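Local coordinates for protein haloperoxidase (Corallina officinalis, PDB 1QHB) that catalyses the bromination of organic substrates with bromide and hydrogen peroxide, using a bound vanadate ion, and works as a homododecamer, at residues A[106-109]-A[113-116]; A[173-178]-A[512-517]; A[321-326]-A[545-550]. One frame throughout, in Å; residues are numbered along the deposited sequence.

Interaction 1. Residues A[106-109]-A[113-116]; sequences PIWR and ANSL
The side-chain amide of Asn114 docks on the backbone of Trp108 in a two-bond pairing, a primary amide reading one residue's N-H and C=O and so tying the short helix 111-115 back to the loop that leads into it. Asn114 OD1 accepts from Trp108 N at 3.1 Å, with an N-H...O angle of 160°, while Asn114 ND2 gives a shorter bond of 2.7 Å to Trp108 O, meeting that oxygen from well above its carbonyl plane. Gripped at both ends, the amide is fixed against a flip, which would set N-H against N-H and O against O.

The apolar part lies alongside. Trp108 CG sits beside the backbone N (chi1 -61°), which turns the root of the indole to the methyl of Ala113; the indole and the Asn114 amide are inclined at 42°. On one face of the ring Pro106 CB rests 3.4 Å above the plane, displaced toward the rim, and Asp300 of helix 295-302 touches both Trp108 and Ala113. Trp108 NE1 is hydrogen-bonded to Leu118 O. Across the apolar patch, Ala113 CB lies 3.5 Å from both CB and CG of Trp108.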
loop_
_atom_site.group_PDB
_atom_site.type_symbol
_atom_site.label_atom_id
_atom_site.label_comp_id
_atom_site.label_asym_id
_atom_site.label_seq_id
_atom_site.Cartn_x
_atom_site.Cartn_y
_atom_site.Cartn_z
ATOM N N PRO A 106 56.593 -22.778 -4.191
ATOM C CA PRO A 106 57.103 -21.463 -3.874
ATOM C C PRO A 106 58.592 -21.505 -3.608
ATOM O O PRO A 106 59.253 -22.448 -3.184
ATOM C CB PRO A 106 56.311 -20.999 -2.660
ATOM C CG PRO A 106 55.249 -22.007 -2.442
ATOM C CD PRO A 106 55.605 -23.246 -3.197
ATOM N N ILE A 107 59.233 -20.371 -3.944
ATOM C CA ILE A 107 60.655 -20.236 -3.663
ATOM C C ILE A 107 60.759 -19.303 -2.456
ATOM O O ILE A 107 60.381 -18.118 -2.506
ATOM C CB ILE A 107 61.475 -19.712 -4.854
ATOM C CG1 ILE A 107 61.306 -20.702 -6.019
ATOM C CG2 ILE A 107 62.931 -19.550 -4.468
ATOM C CD1 ILE A 107 61.766 -20.139 -7.348
ATOM N N TRP A 108 61.191 -19.855 -1.332
ATOM C CA TRP A 108 61.194 -19.107 -0.092
ATOM C C TRP A 108 62.572 -18.520 0.141
ATOM O O TRP A 108 63.490 -19.069 -0.490
ATOM C CB TRP A 108 60.858 -20.053 1.076
ATOM C CG TRP A 108 59.500 -20.671 0.929
ATOM C CD1 TRP A 108 59.216 -21.987 0.743
ATOM C CD2 TRP A 108 58.247 -19.987 1.003
ATOM N NE1 TRP A 108 57.851 -22.175 0.644
ATOM C CE2 TRP A 108 57.240 -20.943 0.832
ATOM C CE3 TRP A 108 57.889 -18.647 1.182
ATOM C CZ2 TRP A 108 55.876 -20.621 0.821
ATOM C CZ3 TRP A 108 56.561 -18.313 1.158
ATOM C CH2 TRP A 108 55.573 -19.298 0.979
ATOM N N ARG A 109 62.709 -17.590 1.061
ATOM C CA ARG A 109 64.021 -17.051 1.384
ATOM C C ARG A 109 64.772 -17.952 2.364
ATOM O O ARG A 109 66.004 -18.111 2.293
ATOM C CB ARG A 109 63.884 -15.674 2.052
ATOM C CG ARG A 109 63.321 -14.604 1.098
ATOM C CD ARG A 109 63.088 -13.309 1.913
ATOM N NE ARG A 109 62.938 -12.202 0.957
ATOM C CZ ARG A 109 61.814 -11.792 0.393
ATOM N NH1 ARG A 109 60.653 -12.369 0.717
ATOM N NH2 ARG A 109 61.880 -10.783 -0.468
ATOM N N ALA A 113 62.121 -22.922 5.377
ATOM C CA ALA A 113 60.906 -23.068 4.572
ATOM C C ALA A 113 61.164 -23.891 3.313
ATOM O O ALA A 113 60.291 -24.659 2.910
ATOM C CB ALA A 113 60.365 -21.705 4.106
ATOM N N ASN A 114 62.311 -23.698 2.669
ATOM C CA ASN A 114 62.645 -24.466 1.464
ATOM C C ASN A 114 62.860 -25.926 1.809
ATOM O O ASN A 114 62.195 -26.818 1.276
ATOM C CB ASN A 114 63.877 -23.859 0.806
ATOM C CG ASN A 114 63.517 -22.608 0.027
ATOM O OD1 ASN A 114 62.509 -22.592 -0.692
ATOM N ND2 ASN A 114 64.322 -21.571 0.174
ATOM N N SER A 115 63.619 -26.204 2.856
ATOM C CA SER A 115 63.770 -27.596 3.300
ATOM C C SER A 115 62.471 -28.292 3.657
ATOM O O SER A 115 62.436 -29.516 3.510
ATOM C CB SER A 115 64.711 -27.615 4.502
ATOM O OG SER A 115 63.927 -27.457 5.665
ATOM N N LEU A 116 61.394 -27.627 4.092
ATOM C CA LEU A 116 60.137 -28.340 4.358
ATOM C C LEU A 116 59.199 -28.424 3.181
ATOM O O LEU A 116 58.117 -29.008 3.324
ATOM C CB LEU A 116 59.388 -27.606 5.478
ATOM C CG LEU A 116 60.040 -27.631 6.863
ATOM C CD1 LEU A 116 59.506 -26.526 7.755
ATOM C CD2 LEU A 116 59.818 -28.992 7.511
#

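Interaction 2. Residues A[173-178]-A[512-517]; sequences FSEFDS and VDTDED
Ser174 and Val512 meet through one short hydrogen bond, a compact example of a serine hydroxyl pinning two distant loops together. Ser174 OG donates to Val512 O at 2.7 Å, lying in the carbonyl plane on a lone pair, with a C=O...O angle of 145°. The hydroxyl is set there by its first torsion: OG stands beside the backbone N (chi1 -72°), opposite the carbonyl carbon, on a CB that itself faces the other loop.

Round this bond the contact is made by Thr514. Its methyl CG2 touches Ser174 O and lies 3.9 Å from Ser174 CB, and it also nears the CG of Glu175. The extended Glu175 side chain crosses that of Thr514 at a slant and brings OE2 to 3.8 Å from Thr514 CB, a van der Waals approach without a hydrogen bond; its other carboxylate oxygen, OE1, is engaged in a salt bridge with Lys180.

The next shell shapes each loop. Asp513 OD2 collects two backbone N-H groups, Asp515 N at 2.8 Å from above the carboxylate plane and Glu516 N at 2.7 Å on its anti lone pair, and thereby folds the chain just after Val512. In the facing loop Ser178 N bonds back to Glu175 O at 3.2 Å, closing a type I beta turn. Farther out, Arg321 binds Glu516 O through NH1 and also pairs through its backbone with Phe173, so one residue spans both loops.

The arrangement joins the connection between helices 153-167 and 182-192 to that between strands 510-512 and 519-521, and the feature that organises the latter is an Asx turn extended into an Asx motif, headed by Asp513.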
loop_
_atom_site.group_PDB
_atom_site.type_symbol
_atom_site.label_atom_id
_atom_site.label_comp_id
_atom_site.label_asym_id
_atom_site.label_seq_id
_atom_site.Cartn_x
_atom_site.Cartn_y
_atom_site.Cartn_z
ATOM N N PHE A 173 52.235 -16.830 36.414
ATOM C CA PHE A 173 51.310 -15.849 36.977
ATOM C C PHE A 173 51.393 -15.761 38.498
ATOM O O PHE A 173 51.425 -14.680 39.088
ATOM C CB PHE A 173 49.874 -16.242 36.611
ATOM C CG PHE A 173 49.581 -15.993 35.156
ATOM C CD1 PHE A 173 49.515 -14.690 34.698
ATOM C CD2 PHE A 173 49.387 -17.036 34.279
ATOM C CE1 PHE A 173 49.259 -14.431 33.360
ATOM C CE2 PHE A 173 49.085 -16.765 32.947
ATOM C CZ PHE A 173 49.043 -15.485 32.493
ATOM N N SER A 174 51.477 -16.891 39.202
ATOM C CA SER A 174 51.555 -16.875 40.646
ATOM C C SER A 174 52.866 -16.337 41.185
ATOM O O SER A 174 52.999 -16.266 42.409
ATOM C CB SER A 174 51.348 -18.311 41.176
ATOM O OG SER A 174 50.001 -18.705 41.018
ATOM N N GLU A 175 53.850 -16.021 40.392
ATOM C CA GLU A 175 55.146 -15.550 40.823
ATOM C C GLU A 175 55.501 -14.171 40.320
ATOM O O GLU A 175 56.680 -13.827 40.256
ATOM C CB GLU A 175 56.218 -16.547 40.325
ATOM C CG GLU A 175 56.055 -17.872 41.068
ATOM C CD GLU A 175 57.132 -18.899 40.747
ATOM O OE1 GLU A 175 57.738 -18.822 39.667
ATOM O OE2 GLU A 175 57.337 -19.808 41.588
ATOM N N PHE A 176 54.507 -13.369 39.957
ATOM C CA PHE A 176 54.735 -12.012 39.489
ATOM C C PHE A 176 55.391 -11.166 40.578
ATOM O O PHE A 176 56.123 -10.220 40.308
ATOM C CB PHE A 176 53.392 -11.365 39.125
ATOM C CG PHE A 176 52.968 -11.478 37.702
ATOM C CD1 PHE A 176 53.360 -12.527 36.899
ATOM C CD2 PHE A 176 52.109 -10.519 37.167
ATOM C CE1 PHE A 176 52.974 -12.630 35.572
ATOM C CE2 PHE A 176 51.716 -10.605 35.855
ATOM C CZ PHE A 176 52.130 -11.655 35.065
ATOM N N ASP A 177 55.030 -11.394 41.826
ATOM C CA ASP A 177 55.544 -10.654 42.965
ATOM C C ASP A 177 56.627 -11.426 43.702
ATOM O O ASP A 177 57.049 -11.059 44.797
ATOM C CB ASP A 177 54.398 -10.281 43.920
ATOM C CG ASP A 177 54.490 -8.809 44.301
ATOM O OD1 ASP A 177 55.479 -8.123 43.944
ATOM O OD2 ASP A 177 53.561 -8.309 44.977
ATOM N N SER A 178 57.131 -12.509 43.125
ATOM C CA SER A 178 58.197 -13.286 43.730
ATOM C C SER A 178 59.570 -12.727 43.390
ATOM O O SER A 178 59.876 -12.339 42.263
ATOM C CB SER A 178 58.115 -14.740 43.274
ATOM O OG SER A 178 59.391 -15.280 43.034
ATOM N N VAL A 512 46.748 -21.038 41.128
ATOM C CA VAL A 512 47.571 -22.222 40.825
ATOM C C VAL A 512 48.780 -22.162 41.772
ATOM O O VAL A 512 49.409 -21.139 41.976
ATOM C CB VAL A 512 47.967 -22.265 39.348
ATOM C CG1 VAL A 512 48.921 -23.411 39.018
ATOM C CG2 VAL A 512 46.754 -22.406 38.406
ATOM N N ASP A 513 49.124 -23.260 42.415
ATOM C CA ASP A 513 50.249 -23.334 43.338
ATOM C C ASP A 513 51.570 -23.017 42.668
ATOM O O ASP A 513 51.878 -23.328 41.513
ATOM C CB ASP A 513 50.281 -24.756 43.893
ATOM C CG ASP A 513 51.302 -24.948 44.993
ATOM O OD1 ASP A 513 51.102 -24.404 46.082
ATOM O OD2 ASP A 513 52.336 -25.589 44.799
ATOM N N THR A 514 52.468 -22.375 43.352
ATOM C CA THR A 514 53.787 -22.046 42.830
ATOM C C THR A 514 54.700 -23.285 42.715
ATOM O O THR A 514 55.608 -23.226 41.884
ATOM C CB THR A 514 54.515 -21.068 43.770
ATOM O OG1 THR A 514 54.565 -21.715 45.057
ATOM C CG2 THR A 514 53.829 -19.723 43.880
ATOM N N ASP A 515 54.480 -24.366 43.449
ATOM C CA ASP A 515 55.350 -25.520 43.378
ATOM C C ASP A 515 54.824 -26.733 42.644
ATOM O O ASP A 515 55.571 -27.474 42.028
ATOM C CB ASP A 515 55.718 -26.003 44.811
ATOM C CG ASP A 515 56.580 -24.956 45.507
ATOM O OD1 ASP A 515 57.553 -24.497 44.879
ATOM O OD2 ASP A 515 56.262 -24.613 46.655
ATOM N N GLU A 516 53.538 -27.028 42.792
ATOM C CA GLU A 516 52.925 -28.192 42.194
ATOM C C GLU A 516 51.846 -27.834 41.181
ATOM O O GLU A 516 51.289 -26.730 41.224
ATOM C CB GLU A 516 52.240 -28.936 43.342
ATOM C CG GLU A 516 53.204 -29.369 44.439
ATOM C CD GLU A 516 52.554 -30.227 45.507
ATOM O OE1 GLU A 516 52.273 -31.413 45.253
ATOM O OE2 GLU A 516 52.325 -29.700 46.607
ATOM N N ASP A 517 51.453 -28.806 40.365
ATOM C CA ASP A 517 50.369 -28.572 39.427
ATOM C C ASP A 517 49.040 -28.730 40.130
ATOM O O ASP A 517 48.344 -29.738 39.955
ATOM C CB ASP A 517 50.502 -29.534 38.257
ATOM C CG ASP A 517 49.377 -29.335 37.238
ATOM O OD1 ASP A 517 48.940 -28.157 37.160
ATOM O OD2 ASP A 517 48.934 -30.271 36.579
#

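Interaction 3. Residues A[321-326]-A[545-550]; sequences RTIRDL and RNMAGV. With PO4 (phosphate ion), chain G.
From the 545-550 side a single residue, Met547, makes the whole contact: it reaches across from helix 530-548 with no hydrogen bond to the opposite segment, yet two residues earlier on the same helix Arg545 grips an anion. Extended beyond CG (chi2 173°), Met547 brings SD to 3.8 Å from Ile323 CG2 and 3.9 Å from Leu326 CD2, crossing the isoleucine at about a right angle. Both partners lie on the first turn of helix 323-332, where Thr322 and Asp325 form a capping box, both of its bonds weak.

The CB of Arg545 is directed away from helix 323-332. Its chain, bent at chi2 and chi3, places NH2 2.8 Å from O1 of the phosphate, in the guanidinium plane, while NE makes a weak bond to O2; Val550 CG2 lies over one guanidinium face, toward its rim. Losing the guanidinium to an alanine here would probably leave O1 without its in-plane donor and the anion's charge less well balanced. Gly549, with positive phi, ends the helix in a Schellman motif.

Lys398, Arg406, Ser483, Gly484, His485 and His551 also bond the phosphate, which probably came from the crystallisation liquor and occupies the vanadate site characteristic of the vanadium haloperoxidases.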
loop_
_atom_site.group_PDB
_atom_site.type_symbol
_atom_site.label_atom_id
_atom_site.label_comp_id
_atom_site.label_asym_id
_atom_site.label_seq_id
_atom_site.Cartn_x
_atom_site.Cartn_y
_atom_site.Cartn_z
ATOM N N ARG A 321 49.754 -22.070 33.985
ATOM C CA ARG A 321 50.821 -21.621 34.874
ATOM C C ARG A 321 51.598 -20.411 34.432
ATOM O O ARG A 321 51.919 -19.486 35.189
ATOM C CB ARG A 321 51.793 -22.851 34.842
ATOM C CG ARG A 321 52.448 -23.128 36.148
ATOM C CD ARG A 321 53.164 -24.495 36.233
ATOM N NE ARG A 321 53.846 -24.449 37.534
ATOM C CZ ARG A 321 53.192 -24.669 38.685
ATOM N NH1 ARG A 321 51.910 -25.054 38.827
ATOM N NH2 ARG A 321 53.951 -24.523 39.783
ATOM N N THR A 322 52.015 -20.432 33.153
ATOM C CA THR A 322 52.817 -19.348 32.635
ATOM C C THR A 322 52.019 -18.528 31.619
ATOM O O THR A 322 50.994 -18.976 31.108
ATOM C CB THR A 322 54.086 -19.849 31.928
ATOM O OG1 THR A 322 53.705 -20.818 30.929
ATOM C CG2 THR A 322 55.003 -20.647 32.870
ATOM N N ILE A 323 52.538 -17.346 31.315
ATOM C CA ILE A 323 51.986 -16.522 30.237
ATOM C C ILE A 323 51.898 -17.338 28.955
ATOM O O ILE A 323 50.866 -17.305 28.284
ATOM C CB ILE A 323 52.872 -15.281 30.075
ATOM C CG1 ILE A 323 52.565 -14.369 31.282
ATOM C CG2 ILE A 323 52.629 -14.553 28.764
ATOM C CD1 ILE A 323 53.394 -13.125 31.299
ATOM N N ARG A 324 52.872 -18.206 28.682
ATOM C CA ARG A 324 52.889 -19.016 27.468
ATOM C C ARG A 324 51.693 -19.938 27.465
ATOM O O ARG A 324 51.069 -20.142 26.393
ATOM C CB ARG A 324 54.205 -19.799 27.336
ATOM C CG ARG A 324 54.396 -20.466 25.968
ATOM C CD ARG A 324 55.752 -21.170 25.812
ATOM N NE ARG A 324 56.905 -20.232 25.936
ATOM C CZ ARG A 324 57.308 -19.424 24.967
ATOM N NH1 ARG A 324 56.682 -19.408 23.785
ATOM N NH2 ARG A 324 58.340 -18.604 25.140
ATOM N N ASP A 325 51.352 -20.564 28.591
ATOM C CA ASP A 325 50.199 -21.457 28.590
ATOM C C ASP A 325 48.909 -20.712 28.218
ATOM O O ASP A 325 47.999 -21.372 27.703
ATOM C CB ASP A 325 50.032 -22.135 29.934
ATOM C CG ASP A 325 51.195 -23.044 30.344
ATOM O OD1 ASP A 325 51.955 -23.495 29.495
ATOM O OD2 ASP A 325 51.318 -23.313 31.571
ATOM N N LEU A 326 48.710 -19.462 28.620
ATOM C CA LEU A 326 47.500 -18.737 28.253
ATOM C C LEU A 326 47.570 -18.501 26.760
ATOM O O LEU A 326 46.582 -18.722 26.068
ATOM C CB LEU A 326 47.340 -17.434 29.062
ATOM C CG LEU A 326 46.023 -16.702 28.856
ATOM C CD1 LEU A 326 44.831 -17.628 29.128
ATOM C CD2 LEU A 326 45.937 -15.413 29.667
ATOM N N ARG A 545 45.739 -13.264 23.433
ATOM C CA ARG A 545 46.143 -13.150 22.033
ATOM C C ARG A 545 47.310 -12.166 21.893
ATOM O O ARG A 545 48.277 -12.371 21.143
ATOM C CB ARG A 545 45.013 -12.771 21.076
ATOM C CG ARG A 545 43.768 -13.663 21.119
ATOM C CD ARG A 545 44.041 -15.007 20.489
ATOM N NE ARG A 545 44.130 -14.811 19.051
ATOM C CZ ARG A 545 44.499 -15.751 18.159
ATOM N NH1 ARG A 545 44.783 -16.937 18.630
ATOM N NH2 ARG A 545 44.541 -15.419 16.890
ATOM N N ASN A 546 47.345 -11.169 22.747
ATOM C CA ASN A 546 48.397 -10.189 22.871
ATOM C C ASN A 546 49.670 -10.849 23.377
ATOM O O ASN A 546 50.723 -10.678 22.759
ATOM C CB ASN A 546 47.979 -9.099 23.871
ATOM C CG ASN A 546 46.847 -8.220 23.384
ATOM O OD1 ASN A 546 46.199 -8.533 22.413
ATOM N ND2 ASN A 546 46.563 -7.098 24.046
ATOM N N MET A 547 49.522 -11.747 24.358
ATOM C CA MET A 547 50.663 -12.494 24.909
ATOM C C MET A 547 51.274 -13.425 23.883
ATOM O O MET A 547 52.462 -13.739 23.899
ATOM C CB MET A 547 50.129 -13.284 26.114
ATOM C CG MET A 547 49.901 -12.355 27.332
ATOM S SD MET A 547 49.092 -13.303 28.634
ATOM C CE MET A 547 49.269 -12.090 29.965
ATOM N N ALA A 548 50.454 -13.858 22.898
ATOM C CA ALA A 548 50.970 -14.699 21.812
ATOM C C ALA A 548 51.620 -13.790 20.782
ATOM O O ALA A 548 52.368 -14.299 19.977
ATOM C CB ALA A 548 49.908 -15.554 21.155
ATOM N N GLY A 549 51.361 -12.485 20.861
ATOM C CA GLY A 549 52.029 -11.545 19.911
ATOM C C GLY A 549 51.134 -11.185 18.726
ATOM O O GLY A 549 51.624 -10.564 17.774
ATOM N N VAL A 550 49.848 -11.561 18.737
ATOM C CA VAL A 550 49.019 -11.385 17.566
ATOM C C VAL A 550 47.995 -10.275 17.605
ATOM O O VAL A 550 47.263 -10.089 16.598
ATOM C CB VAL A 550 48.325 -12.713 17.128
ATOM C CG1 VAL A 550 49.391 -13.783 16.903
ATOM C CG2 VAL A 550 47.311 -13.191 18.163
HETATM P P PO4 G . 41.949 -13.193 16.143
HETATM O O1 PO4 G . 43.408 -13.091 15.870
HETATM O O2 PO4 G . 41.657 -13.195 17.604
HETATM O O3 PO4 G . 41.428 -14.422 15.519
HETATM O O4 PO4 G . 41.319 -11.969 15.521
#

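In the fold
Burial and chemistry change together across the three contacts. Interaction 3 is buried, its centre about 11 Å from the centre of the chain, and joins two helix ends through apolar side chains beside the anion site. Interactions 1 and 2 are only partly buried and rely on hydrogen bonds to backbone atoms, supplemented by small apolar touches. Interaction 1 is local in sequence, whereas interactions 2 and 3 connect residues hundreds of positions apart. These two share a neighbourhood, touching through segment 321-326 with their centres about 16 Å apart. Interaction 1 stands apart, its nearest atoms about 18 Å from interaction 3, and reaches a second subunit through Leu116.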